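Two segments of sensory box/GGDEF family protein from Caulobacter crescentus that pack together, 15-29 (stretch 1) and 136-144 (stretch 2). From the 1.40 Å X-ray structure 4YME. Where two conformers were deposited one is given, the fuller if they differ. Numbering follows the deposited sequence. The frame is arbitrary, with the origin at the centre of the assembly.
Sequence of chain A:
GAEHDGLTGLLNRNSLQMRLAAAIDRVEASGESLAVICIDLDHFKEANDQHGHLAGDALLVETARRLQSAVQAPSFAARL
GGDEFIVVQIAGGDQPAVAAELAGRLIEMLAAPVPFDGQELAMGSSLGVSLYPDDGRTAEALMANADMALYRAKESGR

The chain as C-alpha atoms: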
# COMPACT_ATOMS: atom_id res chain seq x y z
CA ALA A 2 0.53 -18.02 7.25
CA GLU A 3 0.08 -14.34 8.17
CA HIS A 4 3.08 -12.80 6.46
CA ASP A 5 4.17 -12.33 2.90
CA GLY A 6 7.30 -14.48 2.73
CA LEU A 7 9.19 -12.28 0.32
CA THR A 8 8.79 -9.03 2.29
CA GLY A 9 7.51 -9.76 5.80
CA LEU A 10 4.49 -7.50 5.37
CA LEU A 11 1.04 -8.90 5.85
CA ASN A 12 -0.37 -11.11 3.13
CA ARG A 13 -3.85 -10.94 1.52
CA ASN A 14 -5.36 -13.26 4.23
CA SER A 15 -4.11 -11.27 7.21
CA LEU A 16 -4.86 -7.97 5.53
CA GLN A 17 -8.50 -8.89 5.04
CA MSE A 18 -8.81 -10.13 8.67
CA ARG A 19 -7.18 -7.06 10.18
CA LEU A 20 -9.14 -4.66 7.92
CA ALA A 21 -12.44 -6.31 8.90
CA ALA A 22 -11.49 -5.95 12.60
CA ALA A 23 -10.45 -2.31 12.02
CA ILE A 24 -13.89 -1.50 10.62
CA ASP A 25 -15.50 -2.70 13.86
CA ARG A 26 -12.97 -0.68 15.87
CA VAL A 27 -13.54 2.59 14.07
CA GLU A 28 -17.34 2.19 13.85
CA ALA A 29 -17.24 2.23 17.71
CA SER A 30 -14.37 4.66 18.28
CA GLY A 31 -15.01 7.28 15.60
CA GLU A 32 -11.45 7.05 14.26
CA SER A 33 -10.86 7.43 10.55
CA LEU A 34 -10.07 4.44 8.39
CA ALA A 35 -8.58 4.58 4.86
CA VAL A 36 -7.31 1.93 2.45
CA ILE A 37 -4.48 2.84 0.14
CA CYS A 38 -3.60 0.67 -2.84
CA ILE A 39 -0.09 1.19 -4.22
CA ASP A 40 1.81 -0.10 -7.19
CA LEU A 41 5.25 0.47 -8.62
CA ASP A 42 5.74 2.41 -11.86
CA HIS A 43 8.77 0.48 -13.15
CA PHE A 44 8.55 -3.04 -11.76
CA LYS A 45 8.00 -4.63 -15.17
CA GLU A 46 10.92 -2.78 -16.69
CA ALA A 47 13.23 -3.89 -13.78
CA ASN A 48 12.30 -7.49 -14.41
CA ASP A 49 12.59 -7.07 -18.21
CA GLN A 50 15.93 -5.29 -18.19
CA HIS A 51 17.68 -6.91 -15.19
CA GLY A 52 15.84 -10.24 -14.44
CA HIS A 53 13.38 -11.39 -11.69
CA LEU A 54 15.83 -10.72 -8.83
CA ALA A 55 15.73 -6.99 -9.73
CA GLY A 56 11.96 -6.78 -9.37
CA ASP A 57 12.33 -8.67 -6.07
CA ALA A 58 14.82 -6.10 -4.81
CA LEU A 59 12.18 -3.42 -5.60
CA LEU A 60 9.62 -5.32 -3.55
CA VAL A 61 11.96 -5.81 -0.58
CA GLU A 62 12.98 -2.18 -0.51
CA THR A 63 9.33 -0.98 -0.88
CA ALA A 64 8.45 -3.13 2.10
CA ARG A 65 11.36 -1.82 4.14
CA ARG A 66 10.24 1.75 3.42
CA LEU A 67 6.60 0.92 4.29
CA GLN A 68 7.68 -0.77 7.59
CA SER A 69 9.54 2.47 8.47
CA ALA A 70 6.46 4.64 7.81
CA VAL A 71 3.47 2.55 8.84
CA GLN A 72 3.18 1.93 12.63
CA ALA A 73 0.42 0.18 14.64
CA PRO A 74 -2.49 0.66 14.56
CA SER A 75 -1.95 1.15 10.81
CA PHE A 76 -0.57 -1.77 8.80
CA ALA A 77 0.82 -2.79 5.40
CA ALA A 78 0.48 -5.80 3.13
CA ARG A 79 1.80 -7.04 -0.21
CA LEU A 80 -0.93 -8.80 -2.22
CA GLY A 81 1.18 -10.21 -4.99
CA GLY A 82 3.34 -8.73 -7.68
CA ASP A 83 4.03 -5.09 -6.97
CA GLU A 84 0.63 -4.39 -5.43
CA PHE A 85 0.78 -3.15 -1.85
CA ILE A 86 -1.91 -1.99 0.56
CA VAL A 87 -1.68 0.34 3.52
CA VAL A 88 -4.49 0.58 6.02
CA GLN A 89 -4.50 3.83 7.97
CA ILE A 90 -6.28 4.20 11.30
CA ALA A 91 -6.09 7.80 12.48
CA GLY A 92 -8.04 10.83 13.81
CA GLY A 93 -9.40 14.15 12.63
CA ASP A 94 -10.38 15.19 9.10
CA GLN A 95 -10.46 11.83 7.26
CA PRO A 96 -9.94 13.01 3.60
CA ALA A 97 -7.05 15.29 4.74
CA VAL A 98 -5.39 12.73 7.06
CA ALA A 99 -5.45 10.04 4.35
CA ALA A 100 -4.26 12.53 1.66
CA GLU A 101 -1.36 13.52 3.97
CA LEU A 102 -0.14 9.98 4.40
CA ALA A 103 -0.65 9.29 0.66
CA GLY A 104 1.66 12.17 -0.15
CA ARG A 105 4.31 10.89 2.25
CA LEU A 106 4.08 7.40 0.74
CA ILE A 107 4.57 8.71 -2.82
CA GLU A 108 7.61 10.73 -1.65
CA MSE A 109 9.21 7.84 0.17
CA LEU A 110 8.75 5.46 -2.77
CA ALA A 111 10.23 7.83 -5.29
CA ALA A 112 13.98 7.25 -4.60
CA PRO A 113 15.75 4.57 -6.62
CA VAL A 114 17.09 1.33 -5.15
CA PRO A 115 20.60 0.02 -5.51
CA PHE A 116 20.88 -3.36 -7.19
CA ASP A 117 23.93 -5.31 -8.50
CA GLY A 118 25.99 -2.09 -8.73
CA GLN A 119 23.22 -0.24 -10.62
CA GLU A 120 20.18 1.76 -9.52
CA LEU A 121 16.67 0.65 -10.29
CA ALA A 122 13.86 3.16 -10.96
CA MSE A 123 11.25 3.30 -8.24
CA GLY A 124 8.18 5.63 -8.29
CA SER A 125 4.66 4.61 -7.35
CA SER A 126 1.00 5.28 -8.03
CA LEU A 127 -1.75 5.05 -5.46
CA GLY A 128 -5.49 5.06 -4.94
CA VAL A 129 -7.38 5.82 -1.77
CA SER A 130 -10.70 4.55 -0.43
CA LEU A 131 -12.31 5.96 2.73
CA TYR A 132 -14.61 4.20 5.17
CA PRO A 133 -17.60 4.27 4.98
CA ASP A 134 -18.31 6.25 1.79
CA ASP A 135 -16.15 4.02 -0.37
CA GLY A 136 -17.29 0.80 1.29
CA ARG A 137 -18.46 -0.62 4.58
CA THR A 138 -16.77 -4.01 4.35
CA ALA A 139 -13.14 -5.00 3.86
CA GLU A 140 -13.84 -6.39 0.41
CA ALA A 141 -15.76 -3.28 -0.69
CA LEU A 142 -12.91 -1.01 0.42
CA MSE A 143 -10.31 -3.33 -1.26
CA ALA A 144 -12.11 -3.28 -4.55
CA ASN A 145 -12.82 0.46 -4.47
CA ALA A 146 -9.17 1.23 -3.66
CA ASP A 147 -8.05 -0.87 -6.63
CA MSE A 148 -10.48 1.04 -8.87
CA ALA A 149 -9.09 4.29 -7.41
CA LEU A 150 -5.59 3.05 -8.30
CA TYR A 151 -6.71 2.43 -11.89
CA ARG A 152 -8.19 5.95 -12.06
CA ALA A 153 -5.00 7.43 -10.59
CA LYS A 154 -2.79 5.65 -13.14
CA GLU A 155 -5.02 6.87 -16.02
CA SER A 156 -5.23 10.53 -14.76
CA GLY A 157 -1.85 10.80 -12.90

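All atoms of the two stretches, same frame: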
# COMPACT_ATOMS: atom_id res chain seq x y z
N SER A 15 -4.19 -12.03 5.94
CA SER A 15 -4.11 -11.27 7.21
C SER A 15 -4.54 -9.84 7.01
O SER A 15 -5.16 -9.29 7.88
CB SER A 15 -2.75 -11.34 7.90
OG SER A 15 -1.69 -10.99 7.04
N LEU A 16 -4.29 -9.26 5.84
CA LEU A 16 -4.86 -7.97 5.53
C LEU A 16 -6.37 -7.92 5.66
O LEU A 16 -6.95 -7.05 6.32
CB LEU A 16 -4.44 -7.54 4.09
CG LEU A 16 -5.22 -6.36 3.51
CD1 LEU A 16 -4.81 -5.14 4.32
CD2 LEU A 16 -4.96 -6.23 1.99
N GLN A 17 -7.03 -8.88 5.02
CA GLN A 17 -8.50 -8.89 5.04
C GLN A 17 -9.00 -9.04 6.48
O GLN A 17 -9.94 -8.33 6.89
CB GLN A 17 -9.00 -10.04 4.16
CG GLN A 17 -10.52 -10.07 4.01
CD GLN A 17 -11.26 -10.70 5.22
OE1 GLN A 17 -10.69 -11.54 5.97
NE2 GLN A 17 -12.53 -10.27 5.42
N MSE A 18 -8.35 -9.90 7.27
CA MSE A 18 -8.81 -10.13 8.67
C MSE A 18 -8.63 -8.86 9.52
O MSE A 18 -9.50 -8.48 10.29
CB MSE A 18 -8.02 -11.23 9.35
CG MSE A 18 -8.25 -12.54 8.74
SE MSE A 18 -7.22 -13.97 9.58
CE MSE A 18 -5.48 -13.27 10.00
N ARG A 19 -7.49 -8.24 9.38
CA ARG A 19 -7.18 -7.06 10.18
C ARG A 19 -8.01 -5.84 9.74
O ARG A 19 -8.41 -5.05 10.57
CB ARG A 19 -5.69 -6.78 10.19
CG ARG A 19 -4.90 -7.77 11.08
CD ARG A 19 -3.46 -7.36 11.22
NE ARG A 19 -3.37 -6.09 11.97
CZ ARG A 19 -2.23 -5.46 12.27
NH1 ARG A 19 -1.08 -5.97 11.88
NH2 ARG A 19 -2.25 -4.32 12.93
N LEU A 20 -8.30 -5.75 8.44
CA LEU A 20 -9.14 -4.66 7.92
C LEU A 20 -10.57 -4.83 8.42
O LEU A 20 -11.21 -3.89 8.85
CB LEU A 20 -9.03 -4.60 6.39
CG LEU A 20 -9.96 -3.57 5.73
CD1 LEU A 20 -9.75 -2.18 6.29
CD2 LEU A 20 -9.65 -3.58 4.21
N ALA A 21 -11.08 -6.07 8.39
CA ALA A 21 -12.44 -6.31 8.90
C ALA A 21 -12.52 -5.93 10.38
O ALA A 21 -13.52 -5.29 10.80
CB ALA A 21 -12.84 -7.73 8.69
N ALA A 22 -11.49 -6.29 11.15
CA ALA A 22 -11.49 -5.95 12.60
C ALA A 22 -11.41 -4.43 12.80
O ALA A 22 -12.05 -3.86 13.69
CB ALA A 22 -10.37 -6.65 13.30
N ALA A 23 -10.63 -3.76 11.95
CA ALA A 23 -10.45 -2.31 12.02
C ALA A 23 -11.77 -1.60 11.78
O ALA A 23 -12.04 -0.59 12.42
CB ALA A 23 -9.40 -1.84 11.01
N ILE A 24 -12.59 -2.10 10.86
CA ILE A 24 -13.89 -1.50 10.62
C ILE A 24 -14.71 -1.50 11.92
O ILE A 24 -15.31 -0.50 12.28
CB ILE A 24 -14.63 -2.22 9.43
CG1 ILE A 24 -13.94 -1.89 8.11
CG2 ILE A 24 -16.12 -1.86 9.40
CD1 ILE A 24 -14.35 -2.80 6.93
N ASP A 25 -14.75 -2.64 12.62
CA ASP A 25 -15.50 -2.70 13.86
C ASP A 25 -14.93 -1.72 14.91
O ASP A 25 -15.69 -1.08 15.65
CB ASP A 25 -15.50 -4.10 14.45
CG ASP A 25 -16.32 -5.09 13.62
OD1 ASP A 25 -17.16 -4.64 12.82
OD2 ASP A 25 -16.00 -6.30 13.76
N ARG A 26 -13.61 -1.62 14.98
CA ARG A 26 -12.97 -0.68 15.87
C ARG A 26 -13.39 0.77 15.63
O ARG A 26 -13.82 1.48 16.55
CB ARG A 26 -11.46 -0.86 15.84
CG ARG A 26 -10.70 0.28 16.46
CD ARG A 26 -9.21 0.08 16.43
NE ARG A 26 -8.52 1.33 16.68
CZ ARG A 26 -7.24 1.40 17.02
NH1 ARG A 26 -6.51 0.29 17.19
NH2 ARG A 26 -6.70 2.57 17.24
N VAL A 27 -13.35 1.19 14.37
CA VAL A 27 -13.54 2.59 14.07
C VAL A 27 -15.05 2.92 14.10
O VAL A 27 -15.42 4.04 14.40
CB VAL A 27 -12.86 3.08 12.78
CG1 VAL A 27 -11.39 2.75 12.76
CG2 VAL A 27 -13.51 2.60 11.50
N GLU A 28 -15.90 1.96 13.78
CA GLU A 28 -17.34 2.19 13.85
C GLU A 28 -17.70 2.57 15.30
O GLU A 28 -18.52 3.49 15.52
CB GLU A 28 -18.08 0.96 13.33
CG GLU A 28 -19.58 1.12 13.13
CD GLU A 28 -19.99 2.34 12.36
OE1 GLU A 28 -19.43 2.70 11.29
OE2 GLU A 28 -20.97 2.93 12.80
N ALA A 29 -17.04 1.93 16.28
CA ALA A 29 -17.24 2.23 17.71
C ALA A 29 -16.48 3.45 18.18
O ALA A 29 -16.98 4.19 19.06
CB ALA A 29 -16.88 1.05 18.54
N GLY A 136 -17.04 2.16 0.93
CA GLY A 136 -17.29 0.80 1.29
C GLY A 136 -17.37 0.58 2.77
O GLY A 136 -16.67 1.23 3.57
N ARG A 137 -18.22 -0.34 3.16
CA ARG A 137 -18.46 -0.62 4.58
C ARG A 137 -17.98 -1.98 5.01
O ARG A 137 -18.12 -2.32 6.18
CB ARG A 137 -19.96 -0.48 4.90
CG ARG A 137 -20.59 0.84 4.47
CD ARG A 137 -22.02 0.97 5.08
NE ARG A 137 -21.90 1.36 6.49
CZ ARG A 137 -21.94 2.62 6.95
NH1 ARG A 137 -22.17 3.65 6.14
NH2 ARG A 137 -21.75 2.84 8.26
N THR A 138 -17.39 -2.75 4.08
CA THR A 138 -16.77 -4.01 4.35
C THR A 138 -15.33 -3.98 3.81
O THR A 138 -14.99 -3.15 2.97
CB THR A 138 -17.48 -5.17 3.67
OG1 THR A 138 -17.31 -5.06 2.24
CG2 THR A 138 -18.93 -5.14 4.02
N ALA A 139 -14.52 -4.89 4.31
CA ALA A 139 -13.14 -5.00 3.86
C ALA A 139 -13.04 -5.18 2.36
O ALA A 139 -12.27 -4.48 1.69
CB ALA A 139 -12.40 -6.11 4.59
N GLU A 140 -13.88 -6.07 1.83
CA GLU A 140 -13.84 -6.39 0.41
C GLU A 140 -14.27 -5.21 -0.44
O GLU A 140 -13.66 -4.99 -1.50
CB GLU A 140 -14.77 -7.58 0.15
CG GLU A 140 -14.29 -8.87 0.79
CD GLU A 140 -14.39 -8.94 2.35
OE1 GLU A 140 -15.26 -8.29 3.07
OE2 GLU A 140 -13.51 -9.67 2.88
N ALA A 141 -15.29 -4.47 0.02
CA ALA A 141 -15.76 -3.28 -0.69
C ALA A 141 -14.67 -2.23 -0.73
O ALA A 141 -14.41 -1.66 -1.80
CB ALA A 141 -16.98 -2.71 -0.11
N LEU A 142 -14.01 -1.99 0.39
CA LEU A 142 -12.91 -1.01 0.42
C LEU A 142 -11.73 -1.44 -0.45
O LEU A 142 -11.10 -0.57 -1.08
CB LEU A 142 -12.39 -0.82 1.84
CG LEU A 142 -13.38 -0.07 2.72
CD1 LEU A 142 -13.00 -0.13 4.20
CD2 LEU A 142 -13.52 1.39 2.30
N MSE A 143 -11.40 -2.73 -0.42
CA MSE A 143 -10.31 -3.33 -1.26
C MSE A 143 -10.52 -3.04 -2.69
O MSE A 143 -9.60 -2.61 -3.45
CB MSE A 143 -10.36 -4.86 -1.18
CG MSE A 143 -9.78 -5.41 0.03
SE MSE A 143 -8.14 -4.45 0.26
CE MSE A 143 -7.01 -5.59 -0.78
N ALA A 144 -11.73 -3.39 -3.14
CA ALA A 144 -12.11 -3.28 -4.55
C ALA A 144 -12.11 -1.84 -5.00
O ALA A 144 -11.61 -1.50 -6.09
CB ALA A 144 -13.45 -3.88 -4.81
O HOH W 1 -20.04 5.24 9.85

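Stretch 1 is helical throughout, and its helix extends beyond 15-29 in both directions. Stretch 2 begins as a loop at G136 and becomes helical at A139; that helix also runs on past A144. The two helix axes approach to 9.8 Å, and their N-to-C directions make an angle of 112°. The helices therefore cross steeply. Together the two stretches bury 439 Å², both sides summed. The backbones come nearest at A21 and A139, whose CA atoms lie 5.3 Å apart. The pair is far apart in sequence: no two touching residues are closer than 109 positions.

The start of the second helix is well defined. T138 occupies the N-cap position. T138 OG1 accepts a hydrogen bond from A141 N at 3.1 Å, which satisfies an amide that has no helical carbonyl to pair with in the first turn. The CA-to-CB bond of T138 points away from stretch 1, and its hydroxyl caps its own helix. G136 has phi/psi of 144/145. A CB here would be jammed against the preceding carbonyl oxygen and would clash with A141 CB, so the backbone calls for glycine.

A139 is at the centre of the contact. Its CA-to-CB bond points toward stretch 1, and the methyl fits against the first helix where the two backbones come nearest. A139 CB lies 3.7 Å from L20 CG, 4.0 Å from A21 N and 4.0 Å from Q17 O. The methyl thus rests against the backbone of the first helix as well as against side chains. A21 CB is 4.4 Å from A139 CB.

L16, L20 and I24 are spaced four residues apart and supply much of the apolar surface of stretch 1. I24 points toward stretch 2. I24 CD1 sits 3.4 Å from A139 N and 3.5 Å from T138 C, packed against the backbone where the second helix begins. I24 CD1 is also 4.1 Å from L142 CD1. L20 also points toward stretch 2 and reaches past A139 to the next turn. L20 CD1 is 4.4 Å from L142 CD1, and L20 CD2 is 4.3 Å from M143 SE. M143 is a selenomethionine with all three chi angles in m. M143 CE meets L16 CD2 at 3.5 Å. The CA-to-CB bond of L16 points sideways, but the end of its side chain comes nearer.

Polar pairs flank this apolar centre. Q17 NE2 donates a hydrogen bond to E140 OE2 at 2.8 Å, with an N-H...acceptor angle of 133°. Both side chains leave their backbones sideways and then bend in to meet. Near the other end, E28 and R137 form a long salt bridge, with E28 OE1 3.8 Å from R137 NH2. The carboxylate oxygen approaches the guanidinium obliquely. Water 1 links the same two atoms. It donates to E28 OE1 at 3.0 Å and accepts a weak hydrogen bond from R137 NH2 at 3.3 Å.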